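Local coordinates for protein putative secreted cystatin (Ixodes scapularis, PDB 4ZM8) that inhibits host cysteine proteases such as cathepsins L and S, suppressing the immune response to tick saliva during feeding, at residues T93-E98 and S105-E110. Residues are numbered along the deposited sequence; the frame is centred on the assembly and turned at random.
Sequences TTVVFE and SVSPFE
Ser107 OG accepts the Val95 amide in a nearly straight bond, 2.8 Å from OG to N (171°). The hydroxyl sits between the backbone N and the carbonyl carbon of Ser107 (chi1 69°), from where it reaches across to the neighbouring strand. The Ser107 amide in turn donates to Val95 O at 2.9 Å. The carbonyl of Ser107 is taken by a second hydroxyl, Thr94 OG1, which donates to Ser107 O at 2.8 Å. A short hydroxyl side chain at each position thus does work that backbone groups do in a regular sheet. Segments 93-98 and 105-110 belong to the last antiparallel hairpin of the cystatin fold, and here its pairing slips by one residue around Pro108, whose ring nitrogen carries no hydrogen to donate. Beyond the slip, Thr93 and Glu110 form a single antiparallel bridge, with Glu110 N 2.8 Å from Thr93 O; at the other end Ser105 N donates to Phe97 O, while the return bond from Phe97 N to Ser105 O is weak. Val96 and Val106 lie side by side, CG2 to CG2 4.0 Å, their branched apolar groups suited to a strand. The Phe109 ring brings CE1 to 3.5 Å from Thr94 CG2, and stacks on Trp30 of the second subunit.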
# COMPACT_ATOMS: atom_id res chain seq x y z
N THR A 93 2.97 0.82 17.56
CA THR A 93 3.05 -0.16 16.49
C THR A 93 3.28 0.52 15.15
O THR A 93 2.78 1.61 14.90
CB THR A 93 1.78 -1.02 16.40
OG1 THR A 93 1.37 -1.42 17.71
CG2 THR A 93 2.05 -2.26 15.57
N THR A 94 4.05 -0.14 14.30
CA THR A 94 4.35 0.40 12.99
C THR A 94 4.75 -0.71 12.05
O THR A 94 5.34 -1.71 12.46
CB THR A 94 5.50 1.45 13.06
OG1 THR A 94 5.54 2.20 11.84
CG2 THR A 94 6.86 0.80 13.29
N VAL A 95 4.41 -0.54 10.77
CA VAL A 95 4.89 -1.46 9.76
C VAL A 95 5.95 -0.77 8.92
O VAL A 95 5.83 0.40 8.60
CB VAL A 95 3.79 -1.97 8.83
CG1 VAL A 95 4.31 -3.16 8.03
CG2 VAL A 95 2.54 -2.33 9.61
N VAL A 96 6.99 -1.52 8.58
CA VAL A 96 8.07 -1.02 7.76
C VAL A 96 8.25 -1.95 6.58
O VAL A 96 8.73 -3.08 6.73
CB VAL A 96 9.41 -0.92 8.53
CG1 VAL A 96 10.56 -0.55 7.58
CG2 VAL A 96 9.30 0.08 9.67
N PHE A 97 7.86 -1.48 5.40
CA PHE A 97 8.11 -2.22 4.18
C PHE A 97 9.52 -1.95 3.68
O PHE A 97 10.02 -0.83 3.77
CB PHE A 97 7.11 -1.86 3.10
CG PHE A 97 7.35 -2.57 1.80
CD1 PHE A 97 6.92 -3.86 1.63
CD2 PHE A 97 8.03 -1.95 0.78
CE1 PHE A 97 7.15 -4.53 0.45
CE2 PHE A 97 8.27 -2.61 -0.41
CZ PHE A 97 7.82 -3.90 -0.58
N GLU A 98 10.16 -2.98 3.14
CA GLU A 98 11.45 -2.83 2.51
C GLU A 98 11.48 -3.60 1.20
O GLU A 98 11.30 -4.82 1.18
CB GLU A 98 12.55 -3.31 3.45
CG GLU A 98 13.95 -3.29 2.86
CD GLU A 98 15.02 -3.58 3.91
OE1 GLU A 98 14.92 -4.62 4.59
OE2 GLU A 98 15.95 -2.76 4.05
N SER A 105 9.80 2.09 3.75
CA SER A 105 8.69 2.99 4.08
C SER A 105 8.21 2.70 5.49
O SER A 105 8.34 1.58 5.98
CB SER A 105 7.54 2.83 3.09
OG SER A 105 6.79 1.65 3.37
N VAL A 106 7.63 3.70 6.14
CA VAL A 106 7.18 3.58 7.51
C VAL A 106 5.72 4.01 7.62
O VAL A 106 5.35 5.10 7.22
CB VAL A 106 8.06 4.42 8.46
CG1 VAL A 106 7.48 4.47 9.85
CG2 VAL A 106 9.47 3.85 8.49
N SER A 107 4.88 3.12 8.13
CA SER A 107 3.48 3.46 8.36
C SER A 107 3.46 4.35 9.58
O SER A 107 4.36 4.29 10.41
CB SER A 107 2.62 2.21 8.57
OG SER A 107 2.93 1.58 9.81
N PRO A 108 2.43 5.19 9.71
CA PRO A 108 2.44 6.07 10.87
C PRO A 108 2.27 5.30 12.19
O PRO A 108 1.31 4.57 12.37
CB PRO A 108 1.25 7.01 10.61
CG PRO A 108 1.03 6.93 9.13
CD PRO A 108 1.36 5.52 8.76
N PHE A 109 3.24 5.49 13.09
CA PHE A 109 3.24 4.94 14.45
C PHE A 109 1.88 5.04 15.13
O PHE A 109 1.41 6.14 15.45
CB PHE A 109 4.30 5.66 15.30
CG PHE A 109 5.67 5.07 15.19
CD1 PHE A 109 6.21 4.75 13.96
CD2 PHE A 109 6.43 4.86 16.32
CE1 PHE A 109 7.47 4.21 13.85
CE2 PHE A 109 7.71 4.32 16.22
CZ PHE A 109 8.22 3.99 14.97
N GLU A 110 1.24 3.89 15.35
CA GLU A 110 -0.00 3.87 16.10
C GLU A 110 0.35 3.58 17.55
O GLU A 110 0.62 2.43 17.93
CB GLU A 110 -0.98 2.83 15.54
CG GLU A 110 -2.45 3.24 15.65
CD GLU A 110 -2.70 4.67 15.17
OE1 GLU A 110 -2.28 5.00 14.04
OE2 GLU A 110 -3.31 5.46 15.92